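Local coordinates for lipoprotein (PDB 7ADK), which is probably a peptidase of the chymotrypsin-like PA clan, made as a lipoprotein by Mycoplasma mycoides subsp. capri, at residues Y606-R611 and F696-Q700; L629-V635 and S761-K766; L745-P749 and T783-A788. All blocks are in the same frame, centred on the assembly; numbering follows the deposited sequence.

Contact 1 of 3, residues Y606-R611 and F696-Q700; sequences YAKFDR and FFSYQ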
# COMPACT_ATOMS: atom_id res chain seq x y z
N TYR B 606 19.40 28.13 -16.72
CA TYR B 606 19.08 27.82 -15.33
C TYR B 606 17.86 28.62 -14.85
O TYR B 606 16.99 28.08 -14.17
CB TYR B 606 20.31 28.06 -14.45
CG TYR B 606 20.12 27.56 -13.03
CD1 TYR B 606 20.26 26.19 -12.75
CD2 TYR B 606 19.70 28.43 -12.01
CE1 TYR B 606 19.92 25.67 -11.50
CE2 TYR B 606 19.34 27.91 -10.76
CZ TYR B 606 19.42 26.53 -10.51
OH TYR B 606 18.97 26.04 -9.34
N ALA B 607 17.76 29.89 -15.25
CA ALA B 607 16.65 30.76 -14.86
C ALA B 607 15.26 30.26 -15.28
O ALA B 607 14.26 30.71 -14.73
CB ALA B 607 16.93 32.15 -15.41
N LYS B 608 15.17 29.35 -16.26
CA LYS B 608 13.93 28.70 -16.70
C LYS B 608 13.45 27.64 -15.70
O LYS B 608 12.26 27.34 -15.68
CB LYS B 608 14.09 28.10 -18.11
CG LYS B 608 14.35 29.16 -19.18
CD LYS B 608 14.31 28.64 -20.63
CE LYS B 608 15.52 27.78 -21.01
NZ LYS B 608 15.40 27.21 -22.38
N PHE B 609 14.32 27.10 -14.86
CA PHE B 609 14.02 26.14 -13.79
C PHE B 609 14.06 26.78 -12.38
O PHE B 609 13.65 26.15 -11.40
CB PHE B 609 15.05 25.01 -13.87
CG PHE B 609 15.09 24.20 -15.15
CD1 PHE B 609 14.40 22.98 -15.23
CD2 PHE B 609 15.88 24.61 -16.23
CE1 PHE B 609 14.51 22.17 -16.37
CE2 PHE B 609 15.98 23.81 -17.38
CZ PHE B 609 15.31 22.58 -17.45
N ASP B 610 14.57 28.00 -12.25
CA ASP B 610 14.81 28.72 -11.00
C ASP B 610 13.49 29.19 -10.35
O ASP B 610 13.05 30.33 -10.55
CB ASP B 610 15.78 29.87 -11.30
CG ASP B 610 16.26 30.65 -10.08
OD1 ASP B 610 15.99 30.24 -8.94
OD2 ASP B 610 16.94 31.67 -10.27
N ARG B 611 12.81 28.30 -9.62
CA ARG B 611 11.50 28.56 -9.02
C ARG B 611 11.50 29.73 -8.01
O ARG B 611 12.46 29.87 -7.27
CB ARG B 611 10.96 27.27 -8.36
CG ARG B 611 11.65 26.89 -7.04
CD ARG B 611 11.14 25.57 -6.50
NE ARG B 611 11.73 25.22 -5.19
CZ ARG B 611 11.20 25.43 -4.01
NH1 ARG B 611 11.81 25.02 -2.94
NH2 ARG B 611 10.08 26.04 -3.85
N PHE B 696 11.40 20.61 -9.28
CA PHE B 696 12.59 21.37 -9.64
C PHE B 696 13.86 20.79 -9.00
O PHE B 696 13.90 19.63 -8.59
CB PHE B 696 12.34 22.84 -9.25
CG PHE B 696 11.03 23.41 -9.75
CD1 PHE B 696 10.93 23.89 -11.06
CD2 PHE B 696 9.90 23.44 -8.90
CE1 PHE B 696 9.70 24.37 -11.54
CE2 PHE B 696 8.67 23.93 -9.38
CZ PHE B 696 8.58 24.39 -10.71
N PHE B 697 14.91 21.60 -8.93
CA PHE B 697 16.15 21.30 -8.23
C PHE B 697 16.06 21.43 -6.69
O PHE B 697 15.31 22.22 -6.14
CB PHE B 697 17.24 22.20 -8.80
CG PHE B 697 17.44 22.14 -10.30
CD1 PHE B 697 17.70 20.92 -10.94
CD2 PHE B 697 17.41 23.33 -11.06
CE1 PHE B 697 17.91 20.87 -12.32
CE2 PHE B 697 17.68 23.29 -12.43
CZ PHE B 697 17.92 22.06 -13.06
N SER B 698 16.85 20.62 -5.99
CA SER B 698 16.92 20.52 -4.54
C SER B 698 17.86 21.56 -3.92
O SER B 698 18.98 21.76 -4.38
CB SER B 698 17.42 19.12 -4.21
OG SER B 698 17.39 18.89 -2.83
N TYR B 699 17.46 22.19 -2.82
CA TYR B 699 18.29 23.10 -2.01
C TYR B 699 19.11 22.31 -0.97
O TYR B 699 19.31 22.75 0.16
CB TYR B 699 17.42 24.23 -1.41
CG TYR B 699 16.90 25.32 -2.35
CD1 TYR B 699 16.10 25.01 -3.47
CD2 TYR B 699 17.18 26.68 -2.07
CE1 TYR B 699 15.60 26.02 -4.30
CE2 TYR B 699 16.66 27.70 -2.89
CZ TYR B 699 15.87 27.37 -4.01
OH TYR B 699 15.33 28.36 -4.77
N GLN B 700 19.58 21.11 -1.29
CA GLN B 700 20.57 20.36 -0.50
C GLN B 700 21.97 20.97 -0.63
O GLN B 700 22.44 21.20 -1.74
CB GLN B 700 20.55 18.88 -0.92
CG GLN B 700 20.69 17.91 0.25
CD GLN B 700 22.08 17.81 0.82
OE1 GLN B 700 23.05 17.53 0.15
NE2 GLN B 700 22.25 18.01 2.10
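Phe-697 packs against both Tyr-606 and Phe-609. Its ring runs nearly parallel to the Tyr-606 ring, with planes 9° apart, but the two are slid so far along each other that they barely overlap. The centroids lie 5.4 Å apart. The closest atoms are Tyr-606 CE1 and Phe-697 CE2, at 3.4 Å. Tyr-606 has CG anti to the backbone N (chi1 -171°), which carries its ring from the end of the short helix 603-606 across to Phe-697. The Phe-609 ring is inclined by 38° to that of Phe-697. Phe-697 CZ lies above one face of it, toward the rim, while Phe-609 CB meets Phe-697 CE2 at 3.5 Å. The Phe-609 side chain also touches Leu-600.

The three rings form a buried aromatic cluster. It joins two loops of the peptidase family region, 85 residues apart in sequence.

A CH-pi contact extends the packing. Arg-611 CB stands over the centre of the Phe-696 ring, 4.0 Å from its centroid, and Arg-611 CD touches Phe-696 CD2 at 3.4 Å. The arginine chain then runs extended to NE, which lies 4.1 Å from Tyr-699 CE1.

Tyr-606 OH is hydrogen-bonded to the carbonyl O of Pro-710.

Contact 2 of 3, residues L629-V635 and S761-K766; sequences LDSLYIV and SSVRTK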
# COMPACT_ATOMS: atom_id res chain seq x y z
N LEU B 629 10.24 25.81 -16.82
CA LEU B 629 10.52 24.42 -17.14
C LEU B 629 10.45 23.57 -15.87
O LEU B 629 10.66 24.04 -14.76
CB LEU B 629 11.87 24.28 -17.87
CG LEU B 629 11.73 24.19 -19.39
CD1 LEU B 629 11.16 25.45 -20.01
CD2 LEU B 629 13.06 23.88 -20.04
N ASP B 630 10.06 22.34 -16.12
CA ASP B 630 9.69 21.31 -15.16
C ASP B 630 10.72 20.20 -15.22
O ASP B 630 11.23 19.90 -16.29
CB ASP B 630 8.34 20.72 -15.57
CG ASP B 630 7.17 21.67 -15.38
OD1 ASP B 630 7.00 22.16 -14.26
OD2 ASP B 630 6.34 21.83 -16.31
N SER B 631 10.98 19.52 -14.13
CA SER B 631 11.56 18.19 -14.20
C SER B 631 10.44 17.16 -14.03
O SER B 631 9.69 17.18 -13.05
CB SER B 631 12.68 18.00 -13.20
OG SER B 631 13.75 18.90 -13.41
N LEU B 632 10.33 16.24 -14.97
CA LEU B 632 9.39 15.12 -14.94
C LEU B 632 10.15 13.85 -14.63
O LEU B 632 11.09 13.51 -15.35
CB LEU B 632 8.64 14.96 -16.27
CG LEU B 632 7.67 16.06 -16.72
CD1 LEU B 632 6.82 16.51 -15.56
CD2 LEU B 632 8.35 17.25 -17.37
N TYR B 633 9.76 13.14 -13.59
CA TYR B 633 10.22 11.78 -13.39
C TYR B 633 9.16 10.84 -12.80
O TYR B 633 9.37 10.27 -11.74
CB TYR B 633 11.64 11.71 -12.76
CG TYR B 633 12.09 12.78 -11.81
CD1 TYR B 633 12.66 13.97 -12.29
CD2 TYR B 633 11.99 12.57 -10.44
CE1 TYR B 633 13.04 14.98 -11.39
CE2 TYR B 633 12.26 13.62 -9.56
CZ TYR B 633 12.74 14.85 -10.03
OH TYR B 633 12.77 15.94 -9.20
N ILE B 634 8.01 10.65 -13.48
CA ILE B 634 7.27 9.37 -13.35
C ILE B 634 8.07 8.37 -14.13
O ILE B 634 7.83 8.07 -15.29
CB ILE B 634 5.80 9.27 -13.83
CG1 ILE B 634 4.97 10.27 -13.04
CG2 ILE B 634 5.25 7.85 -13.55
CD1 ILE B 634 3.47 10.14 -13.30
N VAL B 635 9.08 7.93 -13.45
CA VAL B 635 10.04 6.96 -13.88
C VAL B 635 10.49 6.26 -12.64
O VAL B 635 10.30 6.74 -11.52
CB VAL B 635 11.24 7.58 -14.60
CG1 VAL B 635 10.92 8.10 -15.99
CG2 VAL B 635 11.77 8.75 -13.81
N SER B 761 16.15 5.91 -14.01
CA SER B 761 14.90 6.64 -14.16
C SER B 761 15.14 7.98 -14.84
O SER B 761 15.88 8.80 -14.32
CB SER B 761 14.36 6.83 -12.75
OG SER B 761 14.15 5.59 -12.16
N SER B 762 14.60 8.20 -16.03
CA SER B 762 14.83 9.43 -16.79
C SER B 762 14.18 10.64 -16.13
O SER B 762 12.96 10.70 -16.03
CB SER B 762 14.31 9.31 -18.22
OG SER B 762 12.91 9.13 -18.25
N VAL B 763 14.98 11.64 -15.80
CA VAL B 763 14.52 13.00 -15.62
C VAL B 763 14.27 13.59 -16.99
O VAL B 763 15.14 13.52 -17.86
CB VAL B 763 15.60 13.80 -14.88
CG1 VAL B 763 15.21 15.24 -14.60
CG2 VAL B 763 16.05 13.13 -13.58
N ARG B 764 13.12 14.23 -17.21
CA ARG B 764 12.78 14.91 -18.45
C ARG B 764 12.33 16.32 -18.19
O ARG B 764 12.10 16.70 -17.06
CB ARG B 764 11.67 14.17 -19.20
CG ARG B 764 11.93 12.69 -19.25
CD ARG B 764 10.99 12.02 -20.22
NE ARG B 764 11.16 10.58 -20.13
CZ ARG B 764 10.75 9.67 -20.96
NH1 ARG B 764 10.03 9.95 -21.99
NH2 ARG B 764 11.06 8.45 -20.74
N THR B 765 12.13 17.08 -19.25
CA THR B 765 11.45 18.37 -19.18
C THR B 765 10.31 18.47 -20.19
O THR B 765 10.11 17.57 -21.00
CB THR B 765 12.44 19.52 -19.21
OG1 THR B 765 11.83 20.67 -18.70
CG2 THR B 765 12.99 19.82 -20.59
N LYS B 766 9.53 19.56 -20.09
CA LYS B 766 8.14 19.75 -20.53
C LYS B 766 7.70 19.09 -21.83
O LYS B 766 6.61 18.52 -21.86
CB LYS B 766 7.88 21.25 -20.68
CG LYS B 766 7.82 22.01 -19.35
CD LYS B 766 7.56 23.50 -19.54
CE LYS B 766 6.28 23.83 -20.33
NZ LYS B 766 6.05 25.28 -20.47
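An isolated antiparallel beta bridge joins loop 629-635 to strand 761-765, at the margin of the mixed sheet. Leu-632 and Arg-764 form a hydrogen-bonded pair. Leu-632 N donates to Arg-764 O at 2.8 Å, nearly straight at 170°, with the donor above the carbonyl plane. Arg-764 N returns a bond of 2.8 Å to Leu-632 O, this time in the carbonyl plane. A side chain adds a third link: Thr-765 OG1 gives its proton to Asp-630 O at 2.6 Å. The hydroxyl stands anti to the threonine N (chi1 -160°), which turns it to the loop.

An apolar pair sits beside the bridge. Tyr-633 and Val-763 point the same way, and Tyr-633 CD1 lies 3.7 Å from Val-763 CG1. Val-635 packs its methyls on Ser-762, including the carbonyl O, and its CG2 meets Ser-761 CB at 3.4 Å. Lys-766 lays its CG near Asp-630 OD2, but the charged ends stay 5.4 Å apart, from Asp-630 OD2 to Lys-766 NZ. Asp-630 OD2 forms salt bridges with Arg-274 and Lys-693. Within the strand, Arg-764 holds Ser-762 OG side-on with NE and NH2, in its guanidinium plane, and NH1 bonds Asn-768.

Segment 761-766 comes straight after a Gly-Ala-Ser-Gly sequence. This resembles the Gly-X-Ser-Gly that carries the nucleophile in PA-clan serine peptidases, where a strand of the second barrel comes next.

Contact 3 of 3, residues L745-P749 and T783-A788; sequences LEILP and TGLAVA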
# COMPACT_ATOMS: atom_id res chain seq x y z
N LEU B 745 28.64 16.04 -15.27
CA LEU B 745 27.64 16.98 -14.77
C LEU B 745 26.47 16.20 -14.18
O LEU B 745 25.98 15.26 -14.82
CB LEU B 745 27.20 17.92 -15.91
CG LEU B 745 26.06 18.89 -15.57
CD1 LEU B 745 26.46 19.89 -14.50
CD2 LEU B 745 25.66 19.67 -16.81
N GLU B 746 25.99 16.56 -13.00
CA GLU B 746 24.89 15.88 -12.33
C GLU B 746 23.91 16.83 -11.65
O GLU B 746 24.21 17.98 -11.35
CB GLU B 746 25.40 14.80 -11.36
CG GLU B 746 26.18 13.68 -12.06
CD GLU B 746 26.37 12.40 -11.25
OE1 GLU B 746 26.00 12.33 -10.07
OE2 GLU B 746 26.95 11.44 -11.80
N ILE B 747 22.70 16.31 -11.44
CA ILE B 747 21.49 17.02 -11.03
C ILE B 747 20.95 16.44 -9.73
O ILE B 747 21.02 15.23 -9.53
CB ILE B 747 20.45 16.90 -12.16
CG1 ILE B 747 20.94 17.44 -13.52
CG2 ILE B 747 19.12 17.54 -11.79
CD1 ILE B 747 21.35 18.90 -13.55
N LEU B 748 20.41 17.28 -8.84
CA LEU B 748 19.72 16.88 -7.61
C LEU B 748 18.21 17.19 -7.72
O LEU B 748 17.78 18.31 -7.43
CB LEU B 748 20.34 17.55 -6.37
CG LEU B 748 21.76 17.15 -5.94
CD1 LEU B 748 21.89 15.65 -5.76
CD2 LEU B 748 22.89 17.63 -6.86
N PRO B 749 17.38 16.21 -8.13
CA PRO B 749 15.92 16.29 -8.08
C PRO B 749 15.34 16.55 -6.69
O PRO B 749 15.77 15.95 -5.70
CB PRO B 749 15.47 14.93 -8.61
CG PRO B 749 16.66 14.01 -8.46
CD PRO B 749 17.78 14.97 -8.78
N THR B 783 16.73 13.45 -1.26
CA THR B 783 17.11 13.74 -2.64
C THR B 783 18.03 12.62 -3.15
O THR B 783 18.32 11.66 -2.45
CB THR B 783 17.71 15.15 -2.74
OG1 THR B 783 17.93 15.58 -4.05
CG2 THR B 783 19.06 15.30 -2.06
N GLY B 784 18.49 12.72 -4.38
CA GLY B 784 19.45 11.80 -4.95
C GLY B 784 20.02 12.34 -6.25
O GLY B 784 19.76 13.48 -6.59
N LEU B 785 20.80 11.55 -6.97
CA LEU B 785 21.71 12.04 -7.99
C LEU B 785 21.37 11.52 -9.39
O LEU B 785 21.11 10.33 -9.56
CB LEU B 785 23.13 11.66 -7.59
CG LEU B 785 23.59 12.30 -6.27
CD1 LEU B 785 24.11 11.25 -5.31
CD2 LEU B 785 24.67 13.33 -6.51
N ALA B 786 21.42 12.40 -10.39
CA ALA B 786 21.14 12.07 -11.79
C ALA B 786 22.24 12.52 -12.77
O ALA B 786 22.68 13.66 -12.72
CB ALA B 786 19.77 12.61 -12.16
N VAL B 787 22.66 11.65 -13.68
CA VAL B 787 23.66 11.89 -14.73
C VAL B 787 23.08 12.77 -15.82
O VAL B 787 22.16 12.34 -16.51
CB VAL B 787 24.12 10.57 -15.36
CG1 VAL B 787 25.05 10.75 -16.55
CG2 VAL B 787 24.86 9.71 -14.36
N ALA B 788 23.62 13.96 -16.08
CA ALA B 788 23.26 14.68 -17.29
C ALA B 788 23.91 14.03 -18.52
O ALA B 788 25.10 13.73 -18.54
CB ALA B 788 23.59 16.16 -17.15
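Thr-783 OG1 donates a hydrogen bond of 2.7 Å to Pro-749 O, the shortest polar link between 745-749 and 783-788. The hydroxyl approaches 31° out of the carbonyl plane. It is set anti to the threonine N (chi1 -171°) and reaches across to the loop that continues strand 745-747. This side-chain bond holds the segments together past the last backbone pair.

The backbones pair as antiparallel strands, with N-to-C directions 139° apart. Ile-747 and Ala-786 are the hydrogen-bonded pair: Ile-747 N binds Ala-786 O at 2.9 Å, and Ala-786 N binds Ile-747 O at 3.0 Å. Glu-746 and Val-787 form the next, non-hydrogen-bonded pair. Beyond it Ala-788 N donates to Leu-745 O, also at 3.0 Å.

Each face of the sheet has its own packing. On the face of Glu-746 and Val-787, Glu-746 OE2 is 3.7 Å from Val-787 CG2, and OE1 lies near Leu-785 CB and CD2. The extended glutamate also touches His-775 of strand 769-778. Leu-748 and Leu-785 run side by side, with CD1 and CD2 respectively 3.7 Å apart. On the other face Ile-747 CB meets Ala-786 CB at 4.3 Å. The small alanine also touches Ala-772. At Gly-784, which has no side chain, the carbonyl O lies 3.3 Å from Pro-749 CD.

Leu-785 bonds through its backbone to His-775 and Ala-776 of strand 769-778, on the other side. This is an antiparallel part of a mixed sheet, consistent with the barrel strands of PA-clan peptidases.

In the fold
The three contacts form one continuous core, with centres 12 to 13 Å apart. Segments 606-611 and 629-635 come from the same loop region, between helices 603-606 and 651-655. Lys-608 O and Leu-629 N are 2.8 Å apart, a probable hydrogen bond, and Phe-609 CZ packs on Leu-629 CD2 at 3.7 Å. Contact 1 reaches contact 3 through Ser-698 N and Leu-748 O, 2.9 Å apart and probably hydrogen-bonded. Phe-697 CE1 also meets Ile-747 CG2 at 3.6 Å. Strand 761-765 of contact 2 and the strands of contact 3 lie in the same mixed sheet. Val-763 CG2 lies 4.0 Å from Ala-786 CB. The Gly-Ala-Ser-Gly sequence, a possible nucleophile site, lies between strands 737-747 and 761-765.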